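Local coordinates for protein Pcdhgc3 (Mus musculus, PDB 4ZI8) that is probably a calcium-dependent cell-adhesion protein, seen here as its first three extracellular cadherin domains, and may help establish specific neuronal connections, at residues B[117-130]-B[145-159]. Sequence-based numbering, arbitrary orientation. Where two conformers were deposited one is given.
Sequences DINDNNPSFPTGEM and PLESAHDPDVGSNSL. With CA (calcium ion), chain O; CA (calcium ion), chain N; CA (calcium ion), chain P.
The three-calcium junction between the first two cadherin domains is built where the linker 117-130 meets the loop 145-159, and Asp153 joins two of the ions: its OD1 binds one calcium at 2.4 Å, together with Asp117 OD1, Ile118 O and Asp120 OD1, while OD2 binds a second, shared with Asn119 OD1, Asn121 O, Asn157 O and both oxygens of Asp151. Asp120 OD2 goes on to the third calcium. Glu29 and Glu85 of the first domain and Asp208 of the second complete the first two sites. Asn121 also grips the Asp153 carboxylate: its ND2 donates to OD1 at 2.7 Å, and its backbone N reaches the syn lone pair of OD2. The other carboxylate oxygen of Asp117 stays off the metal. With CG anti to the backbone N (chi1 -169°), OD2 meets Val154 N at 3.0 Å and Asn157 ND2 at 2.8 Å from opposite faces of its plane, the latter bond being nearly straight (168°). The Asn157 amide also stacks almost parallel to that of Asn119. An alanine in place of Asn157 would probably leave Asp117 OD2 with one donor fewer and its carboxylate less firmly oriented, and strip the Asn119 amide of its stacking partner. The DxNDN linker and the DxD motif of the loop are classic cadherin calcium-binding sequences. Beyond the ions the two segments run antiparallel: Ser124 and His150 form a single hydrogen-bonded bridge, Ser124 N to His150 O being 2.7 Å. Next along, Ala149 CB sits over a face of the Phe125 ring in a CH-pi contact, 3.9 Å from the centroid, with Glu147 O at the ring edge. Farther on, the extended Met130 side chain lays SD against Leu146 CD2 (3.7 Å) and weakly accepts from Glu147 N.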
loop_
_atom_site.group_PDB
_atom_site.type_symbol
_atom_site.label_atom_id
_atom_site.label_comp_id
_atom_site.label_asym_id
_atom_site.label_seq_id
_atom_site.Cartn_x
_atom_site.Cartn_y
_atom_site.Cartn_z
ATOM N N ASP B 117 -7.431 4.619 43.018
ATOM C CA ASP B 117 -8.123 4.334 41.750
ATOM C C ASP B 117 -9.142 3.254 41.867
ATOM O O ASP B 117 -8.887 2.245 42.499
ATOM C CB ASP B 117 -7.114 3.921 40.671
ATOM C CG ASP B 117 -7.727 3.883 39.278
ATOM O OD1 ASP B 117 -8.501 4.799 38.927
ATOM O OD2 ASP B 117 -7.414 2.953 38.503
ATOM N N ILE B 118 -10.307 3.433 41.246
ATOM C CA ILE B 118 -11.174 2.290 41.021
ATOM C C ILE B 118 -11.366 2.161 39.512
ATOM O O ILE B 118 -11.144 3.119 38.742
ATOM C CB ILE B 118 -12.564 2.396 41.766
ATOM C CG1 ILE B 118 -13.437 3.462 41.127
ATOM C CG2 ILE B 118 -12.360 2.694 43.295
ATOM C CD1 ILE B 118 -14.804 3.668 41.820
ATOM N N ASN B 119 -11.748 0.978 39.081
ATOM C CA ASN B 119 -11.919 0.752 37.649
ATOM C C ASN B 119 -13.272 1.222 37.146
ATOM O O ASN B 119 -14.088 0.395 36.657
ATOM C CB ASN B 119 -11.728 -0.724 37.282
ATOM C CG ASN B 119 -11.473 -0.893 35.774
ATOM O OD1 ASN B 119 -11.012 0.044 35.120
ATOM N ND2 ASN B 119 -11.821 -2.045 35.216
ATOM N N ASP B 120 -13.500 2.541 37.221
ATOM C CA ASP B 120 -14.761 3.144 36.793
ATOM C C ASP B 120 -14.743 3.627 35.343
ATOM O O ASP B 120 -15.715 4.253 34.893
ATOM C CB ASP B 120 -15.156 4.313 37.718
ATOM C CG ASP B 120 -14.016 5.312 37.976
ATOM O OD1 ASP B 120 -12.844 5.021 37.671
ATOM O OD2 ASP B 120 -14.285 6.394 38.573
ATOM N N ASN B 121 -13.696 3.308 34.583
ATOM C CA ASN B 121 -13.704 3.640 33.139
ATOM C C ASN B 121 -13.398 2.467 32.199
ATOM O O ASN B 121 -12.458 1.659 32.448
ATOM C CB ASN B 121 -12.701 4.764 32.865
ATOM C CG ASN B 121 -13.036 6.051 33.602
ATOM O OD1 ASN B 121 -13.736 6.925 33.065
ATOM N ND2 ASN B 121 -12.538 6.185 34.843
ATOM N N ASN B 122 -14.197 2.377 31.137
ATOM C CA ASN B 122 -13.881 1.569 29.946
ATOM C C ASN B 122 -12.711 2.166 29.205
ATOM O O ASN B 122 -12.526 3.376 29.237
ATOM C CB ASN B 122 -15.045 1.525 28.960
ATOM C CG ASN B 122 -16.297 0.942 29.536
ATOM O OD1 ASN B 122 -16.260 0.033 30.348
ATOM N ND2 ASN B 122 -17.441 1.443 29.070
ATOM N N PRO B 123 -11.959 1.339 28.459
ATOM C CA PRO B 123 -11.119 1.976 27.445
ATOM C C PRO B 123 -12.029 2.693 26.460
ATOM O O PRO B 123 -13.207 2.352 26.440
ATOM C CB PRO B 123 -10.383 0.792 26.784
ATOM C CG PRO B 123 -10.460 -0.324 27.775
ATOM C CD PRO B 123 -11.729 -0.104 28.578
ATOM N N SER B 124 -11.548 3.697 25.728
ATOM C CA SER B 124 -12.322 4.240 24.628
ATOM C C SER B 124 -11.431 4.489 23.420
ATOM O O SER B 124 -10.233 4.730 23.542
ATOM C CB SER B 124 -13.033 5.540 25.017
ATOM O OG SER B 124 -12.099 6.568 25.261
ATOM N N PHE B 125 -12.035 4.401 22.248
ATOM C CA PHE B 125 -11.362 4.725 20.988
ATOM C C PHE B 125 -11.726 6.126 20.564
ATOM O O PHE B 125 -12.838 6.565 20.793
ATOM C CB PHE B 125 -11.772 3.753 19.897
ATOM C CG PHE B 125 -11.192 2.386 20.037
ATOM C CD1 PHE B 125 -9.915 2.121 19.609
ATOM C CD2 PHE B 125 -11.943 1.359 20.562
ATOM C CE1 PHE B 125 -9.395 0.861 19.704
ATOM C CE2 PHE B 125 -11.429 0.091 20.659
ATOM C CZ PHE B 125 -10.160 -0.166 20.226
ATOM N N PRO B 126 -10.805 6.843 19.920
ATOM C CA PRO B 126 -11.147 8.203 19.523
ATOM C C PRO B 126 -12.121 8.313 18.336
ATOM O O PRO B 126 -12.590 9.404 18.081
ATOM C CB PRO B 126 -9.786 8.789 19.153
ATOM C CG PRO B 126 -9.033 7.649 18.638
ATOM C CD PRO B 126 -9.426 6.502 19.547
ATOM N N THR B 127 -12.421 7.231 17.624
ATOM C CA THR B 127 -13.426 7.309 16.560
ATOM C C THR B 127 -14.339 6.107 16.689
ATOM O O THR B 127 -14.011 5.155 17.375
ATOM C CB THR B 127 -12.817 7.351 15.141
ATOM O OG1 THR B 127 -12.212 6.090 14.842
ATOM C CG2 THR B 127 -11.771 8.444 15.034
ATOM N N GLY B 128 -15.505 6.177 16.070
ATOM C CA GLY B 128 -16.456 5.085 16.143
ATOM C C GLY B 128 -16.202 4.004 15.111
ATOM O O GLY B 128 -16.887 2.984 15.110
ATOM N N GLU B 129 -15.243 4.219 14.212
ATOM C CA GLU B 129 -14.957 3.218 13.199
ATOM C C GLU B 129 -13.657 3.511 12.490
ATOM O O GLU B 129 -13.166 4.640 12.457
ATOM C CB GLU B 129 -16.088 3.133 12.153
ATOM C CG GLU B 129 -16.462 4.461 11.503
ATOM C CD GLU B 129 -17.177 4.290 10.163
ATOM O OE1 GLU B 129 -17.883 3.273 9.958
ATOM O OE2 GLU B 129 -17.008 5.173 9.297
ATOM N N MET B 130 -13.135 2.479 11.870
ATOM C CA MET B 130 -11.934 2.621 11.092
ATOM C C MET B 130 -12.061 1.929 9.729
ATOM O O MET B 130 -12.575 0.822 9.661
ATOM C CB MET B 130 -10.785 2.039 11.893
ATOM C CG MET B 130 -9.515 2.080 11.174
ATOM S SD MET B 130 -8.206 1.446 12.217
ATOM C CE MET B 130 -6.902 1.734 11.009
ATOM N N PRO B 145 -1.324 -0.541 11.178
ATOM C CA PRO B 145 -1.618 -0.035 12.524
ATOM C C PRO B 145 -3.094 0.336 12.657
ATOM O O PRO B 145 -3.708 0.850 11.721
ATOM C CB PRO B 145 -0.728 1.199 12.648
ATOM C CG PRO B 145 0.273 1.090 11.543
ATOM C CD PRO B 145 -0.405 0.328 10.430
ATOM N N LEU B 146 -3.658 0.041 13.816
ATOM C CA LEU B 146 -5.048 0.339 14.112
ATOM C C LEU B 146 -5.135 1.493 15.123
ATOM O O LEU B 146 -4.154 1.765 15.822
ATOM C CB LEU B 146 -5.731 -0.904 14.657
ATOM C CG LEU B 146 -5.712 -2.105 13.704
ATOM C CD1 LEU B 146 -6.352 -3.316 14.355
ATOM C CD2 LEU B 146 -6.399 -1.749 12.394
ATOM N N GLU B 147 -6.288 2.165 15.196
ATOM C CA GLU B 147 -6.491 3.240 16.171
ATOM C C GLU B 147 -6.218 2.721 17.577
ATOM O O GLU B 147 -6.590 1.591 17.891
ATOM C CB GLU B 147 -7.920 3.787 16.107
ATOM C CG GLU B 147 -8.388 4.185 14.737
ATOM C CD GLU B 147 -8.237 5.665 14.476
ATOM O OE1 GLU B 147 -7.674 6.378 15.348
ATOM O OE2 GLU B 147 -8.696 6.109 13.401
ATOM N N SER B 148 -5.573 3.538 18.405
ATOM C CA SER B 148 -5.310 3.184 19.801
ATOM C C SER B 148 -6.508 3.481 20.688
ATOM O O SER B 148 -7.208 4.465 20.476
ATOM C CB SER B 148 -4.126 3.968 20.354
ATOM O OG SER B 148 -2.935 3.691 19.654
ATOM N N ALA B 149 -6.719 2.657 21.698
ATOM C CA ALA B 149 -7.677 2.990 22.736
ATOM C C ALA B 149 -6.935 3.620 23.895
ATOM O O ALA B 149 -5.735 3.388 24.065
ATOM C CB ALA B 149 -8.406 1.767 23.200
ATOM N N HIS B 150 -7.655 4.399 24.689
ATOM C CA HIS B 150 -7.114 4.954 25.923
ATOM C C HIS B 150 -8.035 4.572 27.085
ATOM O O HIS B 150 -9.240 4.523 26.918
ATOM C CB HIS B 150 -6.982 6.470 25.820
ATOM C CG HIS B 150 -6.474 7.111 27.071
ATOM N ND1 HIS B 150 -5.261 6.778 27.639
ATOM C CD2 HIS B 150 -7.023 8.055 27.878
ATOM C CE1 HIS B 150 -5.084 7.491 28.740
ATOM N NE2 HIS B 150 -6.133 8.277 28.901
ATOM N N ASP B 151 -7.461 4.295 28.245
ATOM C CA ASP B 151 -8.229 4.031 29.467
ATOM C C ASP B 151 -7.649 4.952 30.532
ATOM O O ASP B 151 -6.456 4.871 30.822
ATOM C CB ASP B 151 -8.107 2.563 29.877
ATOM C CG ASP B 151 -9.079 2.146 30.978
ATOM O OD1 ASP B 151 -9.212 2.845 32.013
ATOM O OD2 ASP B 151 -9.713 1.081 30.797
ATOM N N PRO B 152 -8.467 5.858 31.087
ATOM C CA PRO B 152 -7.920 6.876 31.991
ATOM C C PRO B 152 -7.666 6.401 33.428
ATOM O O PRO B 152 -7.130 7.190 34.195
ATOM C CB PRO B 152 -8.993 7.971 31.978
ATOM C CG PRO B 152 -10.275 7.220 31.728
ATOM C CD PRO B 152 -9.898 6.070 30.798
ATOM N N ASP B 153 -8.044 5.178 33.787
ATOM C CA ASP B 153 -7.723 4.616 35.088
ATOM C C ASP B 153 -6.221 4.295 35.097
ATOM O O ASP B 153 -5.532 4.508 34.095
ATOM C CB ASP B 153 -8.570 3.364 35.374
ATOM C CG ASP B 153 -10.070 3.633 35.306
ATOM O OD1 ASP B 153 -10.513 4.683 35.828
ATOM O OD2 ASP B 153 -10.815 2.814 34.706
ATOM N N VAL B 154 -5.703 3.796 36.214
ATOM C CA VAL B 154 -4.273 3.538 36.298
ATOM C C VAL B 154 -3.997 2.129 36.744
ATOM O O VAL B 154 -4.902 1.386 37.125
ATOM C CB VAL B 154 -3.541 4.535 37.246
ATOM C CG1 VAL B 154 -3.427 5.899 36.591
ATOM C CG2 VAL B 154 -4.232 4.632 38.618
ATOM N N GLY B 155 -2.727 1.750 36.672
ATOM C CA GLY B 155 -2.323 0.402 37.010
ATOM C C GLY B 155 -3.054 -0.645 36.190
ATOM O O GLY B 155 -3.208 -0.535 34.951
ATOM N N SER B 156 -3.553 -1.657 36.890
ATOM C CA SER B 156 -4.204 -2.757 36.208
ATOM C C SER B 156 -5.526 -2.322 35.653
ATOM O O SER B 156 -6.066 -3.000 34.789
ATOM C CB SER B 156 -4.384 -3.942 37.146
ATOM O OG SER B 156 -3.155 -4.616 37.282
ATOM N N ASN B 157 -6.033 -1.180 36.107
ATOM C CA ASN B 157 -7.307 -0.680 35.606
ATOM C C ASN B 157 -7.202 0.049 34.262
ATOM O O ASN B 157 -8.227 0.363 33.634
ATOM C CB ASN B 157 -7.958 0.239 36.632
ATOM C CG ASN B 157 -8.223 -0.471 37.954
ATOM O OD1 ASN B 157 -8.518 -1.665 37.975
ATOM N ND2 ASN B 157 -8.067 0.251 39.067
ATOM N N SER B 158 -5.977 0.295 33.817
ATOM C CA SER B 158 -5.782 0.923 32.522
ATOM C C SER B 158 -5.688 -0.138 31.423
ATOM O O SER B 158 -5.832 -1.337 31.683
ATOM C CB SER B 158 -4.526 1.780 32.513
ATOM O OG SER B 158 -3.394 0.946 32.718
ATOM N N LEU B 159 -5.445 0.324 30.208
ATOM C CA LEU B 159 -5.430 -0.556 29.025
ATOM C C LEU B 159 -4.387 -1.652 29.181
ATOM O O LEU B 159 -3.224 -1.359 29.479
ATOM C CB LEU B 159 -5.156 0.269 27.761
ATOM C CG LEU B 159 -5.191 -0.516 26.427
ATOM C CD1 LEU B 159 -6.549 -1.121 26.185
ATOM C CD2 LEU B 159 -4.859 0.392 25.279
HETATM CA CA CA O . -10.579 5.296 38.092
HETATM CA CA CA N . -10.375 0.986 33.129
HETATM CA CA CA P . -13.199 8.332 38.433
HETATM O O HOH W 1 -8.197 -0.945 41.563
HETATM O O HOH W 2 -14.346 8.527 36.322
HETATM O O HOH W 3 -10.397 7.499 27.433
#